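Local coordinates for synaptotagmin-1 (Arabidopsis thaliana, PDB 7AS6), which helps maintain plasma membrane integrity during freezing and osmotic stress, probably binding phospholipids and calcium through C2 domains, the first of which is described here, at residues K45-K50 with W58-K63; P31-K36 with F76-W81. One frame throughout, in Å; residues are numbered along the deposited sequence.

Contact 1: residues K45-K50 with W58-K63; sequences KKTTVK and WNEEFK. With EDO (1,2-ethanediol), chain H; EDO (1,2-ethanediol), chain G.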
ATOM      1  N   LYS A  45      -3.592   8.124  -0.818  1.00 52.41           N
ATOM      2  CA  LYS A  45      -3.353   8.225   0.614  1.00 48.25           C
ATOM      3  C   LYS A  45      -1.916   7.840   0.905  1.00 44.70           C
ATOM      4  O   LYS A  45      -1.273   7.143   0.116  1.00 41.89           O
ATOM      5  CB  LYS A  45      -4.273   7.287   1.398  1.00 47.24           C
ATOM      6  CG  LYS A  45      -5.657   7.101   0.824  1.00 54.54           C
ATOM      7  CD  LYS A  45      -6.555   8.249   1.209  1.00 60.05           C
ATOM      8  CE  LYS A  45      -8.016   7.823   1.209  1.00 56.42           C
ATOM      9  NZ  LYS A  45      -8.722   8.556   2.292  1.00 66.71           N
ATOM     10  N   LYS A  46      -1.422   8.235   2.073  1.00 37.50           N
ATOM     11  CA  LYS A  46      -0.101   7.762   2.433  1.00 39.86           C
ATOM     12  C   LYS A  46       0.007   7.493   3.924  1.00 37.00           C
ATOM     13  O   LYS A  46      -0.704   8.081   4.743  1.00 36.58           O
ATOM     14  CB  LYS A  46       1.000   8.746   1.961  1.00 39.00           C
ATOM     15  CG  LYS A  46       0.975  10.127   2.566  1.00 42.33           C
ATOM     16  CD  LYS A  46       2.162  10.961   1.973  1.00 40.34           C
ATOM     17  CE  LYS A  46       2.442  12.253   2.766  1.00 43.14           C
ATOM     18  NZ  LYS A  46       3.719  12.946   2.332  1.00 45.85           N
ATOM     19  N   THR A  47       0.904   6.571   4.257  1.00 37.17           N
ATOM     20  CA  THR A  47       1.279   6.335   5.641  1.00 37.60           C
ATOM     21  C   THR A  47       2.256   7.396   6.127  1.00 40.86           C
ATOM     22  O   THR A  47       2.773   8.220   5.361  1.00 40.70           O
ATOM     23  CB  THR A  47       1.949   4.976   5.821  1.00 39.86           C
ATOM     24  OG1 THR A  47       3.284   5.062   5.313  1.00 38.30           O
ATOM     25  CG2 THR A  47       1.149   3.849   5.105  1.00 34.60           C
ATOM     26  N   THR A  48       2.556   7.324   7.419  1.00 39.05           N
ATOM     27  CA  THR A  48       3.590   8.159   7.979  1.00 34.12           C
ATOM     28  C   THR A  48       4.956   7.705   7.483  1.00 37.83           C
ATOM     29  O   THR A  48       5.125   6.596   6.960  1.00 34.50           O
ATOM     30  CB  THR A  48       3.560   8.121   9.503  1.00 35.30           C
ATOM     31  OG1 THR A  48       3.698   6.761   9.949  1.00 37.46           O
ATOM     32  CG2 THR A  48       2.258   8.692  10.009  1.00 34.16           C
ATOM     33  N   VAL A  49       5.926   8.611   7.611  1.00 34.32           N
ATOM     34  CA  VAL A  49       7.328   8.324   7.328  1.00 32.26           C
ATOM     35  C   VAL A  49       7.926   7.631   8.538  1.00 30.42           C
ATOM     36  O   VAL A  49       7.807   8.134   9.657  1.00 33.56           O
ATOM     37  CB  VAL A  49       8.095   9.629   7.040  1.00 33.62           C
ATOM     38  CG1 VAL A  49       9.611   9.361   6.990  1.00 32.31           C
ATOM     39  CG2 VAL A  49       7.624  10.288   5.736  1.00 30.58           C
ATOM     40  N   LYS A  50       8.585   6.493   8.332  1.00 29.93           N
ATOM     41  CA  LYS A  50       9.360   5.858   9.400  1.00 34.78           C
ATOM     42  C   LYS A  50      10.849   6.119   9.165  1.00 35.17           C
ATOM     43  O   LYS A  50      11.411   5.641   8.182  1.00 36.53           O
ATOM     44  CB  LYS A  50       9.109   4.353   9.456  1.00 34.31           C
ATOM     45  CG  LYS A  50       7.670   3.950   9.709  1.00 36.87           C
ATOM     46  CD  LYS A  50       7.206   4.313  11.110  1.00 30.12           C
ATOM     47  CE  LYS A  50       5.753   3.827  11.250  1.00 31.81           C
ATOM     48  NZ  LYS A  50       5.284   4.097  12.630  1.00 31.39           N
ATOM     49  N   TRP A  58       4.046  -0.103  10.439  1.00 35.76           N
ATOM     50  CA  TRP A  58       3.065   0.983  10.412  1.00 37.21           C
ATOM     51  C   TRP A  58       1.765   0.617  11.121  1.00 40.47           C
ATOM     52  O   TRP A  58       1.353   1.305  12.057  1.00 41.48           O
ATOM     53  CB  TRP A  58       2.716   1.370   8.974  1.00 36.68           C
ATOM     54  CG  TRP A  58       3.771   2.082   8.223  1.00 40.09           C
ATOM     55  CD1 TRP A  58       4.067   3.407   8.296  1.00 36.89           C
ATOM     56  CD2 TRP A  58       4.631   1.529   7.230  1.00 37.45           C
ATOM     57  NE1 TRP A  58       5.076   3.710   7.428  1.00 37.75           N
ATOM     58  CE2 TRP A  58       5.444   2.573   6.760  1.00 39.05           C
ATOM     59  CE3 TRP A  58       4.801   0.251   6.697  1.00 39.61           C
ATOM     60  CZ2 TRP A  58       6.419   2.381   5.793  1.00 38.10           C
ATOM     61  CZ3 TRP A  58       5.765   0.060   5.735  1.00 41.49           C
ATOM     62  CH2 TRP A  58       6.551   1.127   5.277  1.00 38.11           C
ATOM     63  N   ASN A  59       1.093  -0.437  10.659  1.00 40.95           N
ATOM     64  CA  ASN A  59      -0.245  -0.802  11.128  1.00 42.10           C
ATOM     65  C   ASN A  59      -1.209   0.360  10.983  1.00 44.27           C
ATOM     66  O   ASN A  59      -1.978   0.688  11.887  1.00 47.00           O
ATOM     67  CB  ASN A  59      -0.209  -1.292  12.560  1.00 45.37           C
ATOM     68  CG  ASN A  59       0.394  -2.643  12.651  1.00 48.11           C
ATOM     69  OD1 ASN A  59       0.069  -3.523  11.855  1.00 50.84           O
ATOM     70  ND2 ASN A  59       1.333  -2.809  13.562  1.00 53.99           N
ATOM     71  N   GLU A  60      -1.156   0.994   9.826  1.00 43.68           N
ATOM     72  CA  GLU A  60      -1.926   2.194   9.574  1.00 40.93           C
ATOM     73  C   GLU A  60      -3.070   1.841   8.644  1.00 40.05           C
ATOM     74  O   GLU A  60      -2.912   1.035   7.716  1.00 37.10           O
ATOM     75  CB  GLU A  60      -1.010   3.285   8.995  1.00 38.78           C
ATOM     76  CG  GLU A  60      -0.289   4.047  10.112  1.00 38.28           C
ATOM     77  CD  GLU A  60       0.782   5.035   9.606  1.00 44.57           C
ATOM     78  OE1 GLU A  60       0.571   5.665   8.543  1.00 36.07           O
ATOM     79  OE2 GLU A  60       1.823   5.196  10.296  1.00 40.29           O
ATOM     80  N   GLU A  61      -4.228   2.418   8.909  1.00 43.41           N
ATOM     81  CA  GLU A  61      -5.457   1.953   8.293  1.00 43.34           C
ATOM     82  C   GLU A  61      -6.038   3.038   7.404  1.00 42.41           C
ATOM     83  O   GLU A  61      -6.068   4.209   7.786  1.00 44.46           O
ATOM     84  CB  GLU A  61      -6.486   1.548   9.359  1.00 46.69           C
ATOM     85  CG  GLU A  61      -6.498   0.064   9.666  1.00 58.20           C
ATOM     86  CD  GLU A  61      -7.915  -0.505   9.697  1.00 65.99           C
ATOM     87  OE1 GLU A  61      -8.831   0.217  10.165  1.00 65.15           O
ATOM     88  OE2 GLU A  61      -8.116  -1.665   9.240  1.00 70.43           O
ATOM     89  N   PHE A  62      -6.523   2.633   6.235  1.00 42.26           N
ATOM     90  CA  PHE A  62      -7.145   3.521   5.261  1.00 47.60           C
ATOM     91  C   PHE A  62      -8.459   2.915   4.768  1.00 52.44           C
ATOM     92  O   PHE A  62      -8.595   1.693   4.703  1.00 51.15           O
ATOM     93  CB  PHE A  62      -6.215   3.742   4.089  1.00 46.15           C
ATOM     94  CG  PHE A  62      -4.846   4.172   4.498  1.00 47.62           C
ATOM     95  CD1 PHE A  62      -4.575   5.501   4.704  1.00 42.56           C
ATOM     96  CD2 PHE A  62      -3.849   3.237   4.712  1.00 42.94           C
ATOM     97  CE1 PHE A  62      -3.321   5.911   5.095  1.00 47.44           C
ATOM     98  CE2 PHE A  62      -2.609   3.625   5.106  1.00 40.66           C
ATOM     99  CZ  PHE A  62      -2.339   4.976   5.304  1.00 42.43           C
ATOM    100  N   LYS A  63      -9.414   3.774   4.393  1.00 52.20           N
ATOM    101  CA  LYS A  63     -10.696   3.349   3.831  1.00 56.28           C
ATOM    102  C   LYS A  63     -10.881   3.908   2.422  1.00 56.20           C
ATOM    103  O   LYS A  63     -10.614   5.091   2.175  1.00 59.36           O
ATOM    104  CB  LYS A  63     -11.871   3.813   4.697  1.00 59.72           C
ATOM    105  CG  LYS A  63     -12.048   3.082   6.011  1.00 64.59           C
ATOM    106  CD  LYS A  63     -12.662   4.009   7.072  1.00 75.50           C
ATOM    107  CE  LYS A  63     -13.728   4.927   6.476  1.00 79.25           C
ATOM    108  NZ  LYS A  63     -13.854   6.207   7.239  1.00 94.35           N
TER
HETATM  109  C1  EDO H 407      -3.961   7.385   8.244  1.00 55.58           C
HETATM  110  O1  EDO H 407      -5.069   6.748   8.891  1.00 68.41           O
HETATM  111  C2  EDO H 407      -2.710   6.539   8.472  1.00 52.18           C
HETATM  112  O2  EDO H 407      -1.537   7.277   8.075  1.00 50.84           O
HETATM  113  C1  EDO G 406       8.370   2.782  14.244  1.00 48.89           C
HETATM  114  O1  EDO G 406       6.941   2.568  14.329  1.00 40.49           O
HETATM  115  C2  EDO G 406       9.122   1.454  14.226  1.00 48.66           C
HETATM  116  O2  EDO G 406       8.729   0.701  13.069  1.00 50.10           O
HETATM  117  O   HOH W   1      -8.580   6.823   4.846  1.00 58.81           O
HETATM  118  O   HOH W   2       2.522   3.770  12.381  1.00 38.85           O

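Contact 2: residues P31-K36 with F76-W81; sequences PFVKIK and FSVYDW. With CD (cadmium ion), chain B.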
ATOM      1  N   PRO A  31      11.082   5.096   4.993  1.00 37.22           N
ATOM      2  CA  PRO A  31       9.975   4.704   4.126  1.00 38.73           C
ATOM      3  C   PRO A  31       8.622   5.229   4.567  1.00 37.31           C
ATOM      4  O   PRO A  31       8.307   5.335   5.759  1.00 39.73           O
ATOM      5  CB  PRO A  31      10.001   3.171   4.188  1.00 40.54           C
ATOM      6  CG  PRO A  31      10.668   2.847   5.476  1.00 41.10           C
ATOM      7  CD  PRO A  31      11.696   3.922   5.649  1.00 35.92           C
ATOM      8  N   PHE A  32       7.822   5.554   3.554  1.00 36.24           N
ATOM      9  CA  PHE A  32       6.382   5.702   3.667  1.00 39.00           C
ATOM     10  C   PHE A  32       5.729   5.014   2.465  1.00 42.09           C
ATOM     11  O   PHE A  32       6.394   4.702   1.474  1.00 41.50           O
ATOM     12  CB  PHE A  32       6.000   7.181   3.755  1.00 32.92           C
ATOM     13  CG  PHE A  32       6.329   7.982   2.527  1.00 40.09           C
ATOM     14  CD1 PHE A  32       7.612   8.492   2.327  1.00 41.75           C
ATOM     15  CD2 PHE A  32       5.342   8.269   1.595  1.00 39.05           C
ATOM     16  CE1 PHE A  32       7.898   9.254   1.208  1.00 41.89           C
ATOM     17  CE2 PHE A  32       5.621   9.018   0.479  1.00 44.95           C
ATOM     18  CZ  PHE A  32       6.896   9.527   0.286  1.00 42.94           C
ATOM     19  N   VAL A  33       4.419   4.756   2.551  1.00 37.98           N
ATOM     20  CA  VAL A  33       3.694   4.060   1.485  1.00 40.72           C
ATOM     21  C   VAL A  33       2.610   4.973   0.915  1.00 39.29           C
ATOM     22  O   VAL A  33       1.865   5.603   1.671  1.00 41.74           O
ATOM     23  CB  VAL A  33       3.077   2.739   1.999  1.00 40.95           C
ATOM     24  CG1 VAL A  33       2.438   1.948   0.863  1.00 38.90           C
ATOM     25  CG2 VAL A  33       4.140   1.898   2.699  1.00 40.61           C
ATOM     26  N   LYS A  34       2.515   5.042  -0.418  1.00 42.82           N
ATOM     27  CA  LYS A  34       1.355   5.642  -1.079  1.00 43.98           C
ATOM     28  C   LYS A  34       0.402   4.539  -1.540  1.00 43.92           C
ATOM     29  O   LYS A  34       0.832   3.499  -2.054  1.00 46.19           O
ATOM     30  CB  LYS A  34       1.761   6.526  -2.274  1.00 43.92           C
ATOM     31  CG  LYS A  34       2.504   7.808  -1.877  1.00 49.50           C
ATOM     32  CD  LYS A  34       2.724   8.747  -3.080  1.00 57.39           C
ATOM     33  CE  LYS A  34       3.576   9.974  -2.702  1.00 58.78           C
ATOM     34  NZ  LYS A  34       3.957  10.841  -3.871  1.00 64.77           N
ATOM     35  N   ILE A  35      -0.894   4.747  -1.332  1.00 44.76           N
ATOM     36  CA  ILE A  35      -1.910   3.763  -1.720  1.00 47.36           C
ATOM     37  C   ILE A  35      -2.906   4.465  -2.620  1.00 45.30           C
ATOM     38  O   ILE A  35      -3.443   5.520  -2.258  1.00 48.78           O
ATOM     39  CB  ILE A  35      -2.632   3.132  -0.518  1.00 44.33           C
ATOM     40  CG1 ILE A  35      -1.661   2.454   0.444  1.00 46.60           C
ATOM     41  CG2 ILE A  35      -3.683   2.127  -1.001  1.00 45.93           C
ATOM     42  CD1 ILE A  35      -1.216   3.354   1.589  1.00 48.61           C
ATOM     43  N   LYS A  36      -3.133   3.899  -3.795  1.00 46.51           N
ATOM     44  CA  LYS A  36      -4.095   4.429  -4.746  1.00 53.87           C
ATOM     45  C   LYS A  36      -5.053   3.314  -5.140  1.00 54.09           C
ATOM     46  O   LYS A  36      -4.670   2.144  -5.199  1.00 54.99           O
ATOM     47  CB  LYS A  36      -3.383   4.991  -5.986  1.00 55.34           C
ATOM     48  CG  LYS A  36      -4.276   5.745  -6.957  1.00 64.71           C
ATOM     49  CD  LYS A  36      -4.912   6.972  -6.305  1.00 71.93           C
ATOM     50  CE  LYS A  36      -6.406   7.080  -6.665  1.00 81.13           C
ATOM     51  NZ  LYS A  36      -7.322   6.393  -5.676  1.00 78.33           N
ATOM     52  N   PHE A  76       0.148  -0.084  -4.307  1.00 47.84           N
ATOM     53  CA  PHE A  76       0.980   0.347  -3.195  1.00 47.67           C
ATOM     54  C   PHE A  76       2.360   0.724  -3.714  1.00 49.73           C
ATOM     55  O   PHE A  76       2.961  -0.008  -4.507  1.00 50.99           O
ATOM     56  CB  PHE A  76       1.119  -0.748  -2.150  1.00 46.57           C
ATOM     57  CG  PHE A  76      -0.195  -1.252  -1.622  1.00 46.76           C
ATOM     58  CD1 PHE A  76      -0.721  -0.745  -0.437  1.00 47.10           C
ATOM     59  CD2 PHE A  76      -0.905  -2.216  -2.312  1.00 50.08           C
ATOM     60  CE1 PHE A  76      -1.952  -1.204   0.057  1.00 48.77           C
ATOM     61  CE2 PHE A  76      -2.140  -2.682  -1.832  1.00 50.72           C
ATOM     62  CZ  PHE A  76      -2.655  -2.174  -0.639  1.00 47.75           C
ATOM     63  N   SER A  77       2.874   1.857  -3.260  1.00 45.57           N
ATOM     64  CA  SER A  77       4.194   2.304  -3.684  1.00 47.82           C
ATOM     65  C   SER A  77       4.975   2.728  -2.460  1.00 45.93           C
ATOM     66  O   SER A  77       4.515   3.575  -1.686  1.00 45.22           O
ATOM     67  CB  SER A  77       4.084   3.438  -4.686  1.00 49.02           C
ATOM     68  OG  SER A  77       3.378   2.988  -5.824  1.00 58.07           O
ATOM     69  N   VAL A  78       6.126   2.127  -2.267  1.00 44.24           N
ATOM     70  CA  VAL A  78       6.981   2.486  -1.154  1.00 45.73           C
ATOM     71  C   VAL A  78       7.991   3.522  -1.638  1.00 47.02           C
ATOM     72  O   VAL A  78       8.685   3.310  -2.640  1.00 47.57           O
ATOM     73  CB  VAL A  78       7.676   1.246  -0.577  1.00 43.61           C
ATOM     74  CG1 VAL A  78       8.499   1.641   0.632  1.00 43.40           C
ATOM     75  CG2 VAL A  78       6.625   0.177  -0.204  1.00 45.11           C
ATOM     76  N   TYR A  79       8.025   4.667  -0.962  1.00 42.16           N
ATOM     77  CA  TYR A  79       8.925   5.769  -1.265  1.00 43.89           C
ATOM     78  C   TYR A  79       9.869   5.976  -0.100  1.00 41.86           C
ATOM     79  O   TYR A  79       9.562   5.635   1.040  1.00 40.52           O
ATOM     80  CB  TYR A  79       8.171   7.086  -1.486  1.00 41.86           C
ATOM     81  CG  TYR A  79       7.410   7.176  -2.771  1.00 49.07           C
ATOM     82  CD1 TYR A  79       7.939   7.852  -3.851  1.00 50.43           C
ATOM     83  CD2 TYR A  79       6.162   6.593  -2.910  1.00 48.79           C
ATOM     84  CE1 TYR A  79       7.252   7.948  -5.036  1.00 54.08           C
ATOM     85  CE2 TYR A  79       5.464   6.685  -4.105  1.00 54.15           C
ATOM     86  CZ  TYR A  79       6.020   7.372  -5.161  1.00 57.05           C
ATOM     87  OH  TYR A  79       5.350   7.480  -6.362  1.00 64.85           O
ATOM     88  N   ASP A  80      11.014   6.570  -0.394  1.00 43.34           N
ATOM     89  CA  ASP A  80      11.924   7.066   0.622  1.00 42.02           C
ATOM     90  C   ASP A  80      11.703   8.554   0.829  1.00 42.59           C
ATOM     91  O   ASP A  80      11.737   9.335  -0.131  1.00 44.39           O
ATOM     92  CB  ASP A  80      13.379   6.859   0.216  1.00 49.85           C
ATOM     93  CG  ASP A  80      14.332   7.565   1.152  1.00 47.60           C
ATOM     94  OD1 ASP A  80      14.566   6.997   2.232  1.00 45.87           O
ATOM     95  OD2 ASP A  80      14.825   8.690   0.844  1.00 42.53           O
ATOM     96  N   TRP A  81      11.551   8.958   2.071  1.00 38.27           N
ATOM     97  CA  TRP A  81      11.460  10.384   2.362  1.00 42.77           C
ATOM     98  C   TRP A  81      12.837  11.031   2.453  1.00 41.95           C
ATOM     99  O   TRP A  81      13.783  10.451   2.977  1.00 39.96           O
ATOM    100  CB  TRP A  81      10.709  10.577   3.672  1.00 33.68           C
ATOM    101  CG  TRP A  81      10.718  11.967   4.250  1.00 37.16           C
ATOM    102  CD1 TRP A  81       9.807  12.951   4.013  1.00 34.62           C
ATOM    103  CD2 TRP A  81      11.616  12.481   5.240  1.00 33.51           C
ATOM    104  NE1 TRP A  81      10.096  14.057   4.775  1.00 34.92           N
ATOM    105  CE2 TRP A  81      11.193  13.786   5.550  1.00 37.40           C
ATOM    106  CE3 TRP A  81      12.728  11.960   5.904  1.00 36.88           C
ATOM    107  CZ2 TRP A  81      11.851  14.583   6.482  1.00 38.63           C
ATOM    108  CZ3 TRP A  81      13.387  12.755   6.829  1.00 38.74           C
ATOM    109  CH2 TRP A  81      12.950  14.055   7.106  1.00 40.35           C
TER
HETATM  110 CD    CD B 401      15.739   9.021   3.080  1.00 42.86          CD

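Contact 1: residues K45-K50 with W58-K63
T47 and T48 meet W58 and E60 in the close-packed half of this contact. T47 lays CB over the face of the W58 indole, 3.9 Å from the centroid of the five-membered ring and 27° off its normal, a CH-pi contact. The indole N-H goes to T48 O at 2.9 Å from W58 NE1. That oxygen also accepts from T47 OG1, and the two donors arrive from opposite faces of the carbonyl plane. Because chi1 of T47 is 75°, OG1 lies between the backbone N and the carbonyl carbon, within reach of that oxygen. E60 grips T48 twice: T48 N gives its hydrogen to the syn lone pair of E60 OE1 at 2.8 Å, and T48 OG1 sits only 2.5 Å from E60 OE2, a very short bond of doubtful length. Together they probably limit rotation of the carboxylate. The segments run nearly antiparallel, their end-to-end directions 171° apart, yet strand 45-46, with the loop after it, and strand 57-66 edge the two different sheets of the C2 beta-sandwich; side chains of 58-63 meet backbone and side chains of 45-50, without a backbone-to-backbone bond. N59 and E60, both facing V14, form a G1 beta bulge. The looser side is hydrated. One water links K50 NZ, W58 O and E60 OE2, standing between charges 4.3 Å apart (K50 NZ to E60 OE2). At the far end, K45 CB rests 3.8 Å from F62 CD1, while another water bridges K45 NZ to K63 N, and an ethanediol, probably from the crystallisation liquor, bonds E60 OE1 and E61 O.

Contact 2: residues P31-K36 with F76-W81
F32 and Y79 form a hydrogen-bonded antiparallel pair: F32 N gives to Y79 O at 3.1 Å, and Y79 N gives to F32 O at 2.9 Å. Two residues on, K34 and S77 repeat the exchange, with K34 N to S77 O at 2.8 Å and S77 N to K34 O. The four acceptors also receive CA-H contacts, the shortest from P31 CA to Y79 O at 3.2 Å. V33 N turns to the other neighbour, where T47 OG1 accepts it. On the face bearing F32, K34 and Y79, Y79 CB presses on the F32 ring, 3.3 Å from F32 CZ, and K34 NZ stands 4.5 Å from the Y79 ring centroid as a cation-pi partner. Y79 OH is bonded to K89 NZ. The opposite face is apolar along P31, V33, I35, F76 and V78, and meets the other sheet through V14 and W58; D80, at its end, is the charged exception. Both D80 oxygens bind cadmium, OD2 at 2.4 Å, and D80 OD2 also accepts from K23 NZ. W81 O joins them, with D24, D30 and E82 completing the site, an arrangement typical of the calcium-binding loops at one end of a C2 beta-sandwich.

Contact 2 builds the interior of one sheet, whereas contact 1 ties the border of that sheet to the other one; their centres lie 9 Å apart. Segment 31-36 is the shared neighbour: K45 O is 2.8 Å from I35 N and K50 N is 2.8 Å from P31 O, both probable hydrogen bonds, so segment 45-50 follows the flank of 31-36 on the side away from 76-81. Along the chain, contact 1 is nested inside the loop that contact 2 closes. Contact 2 ends in the cadmium site itself. Contact 1 only approaches it, the K50 side chain being about 7 Å from that of D30, a residue that also coordinates the ion and probably binds calcium.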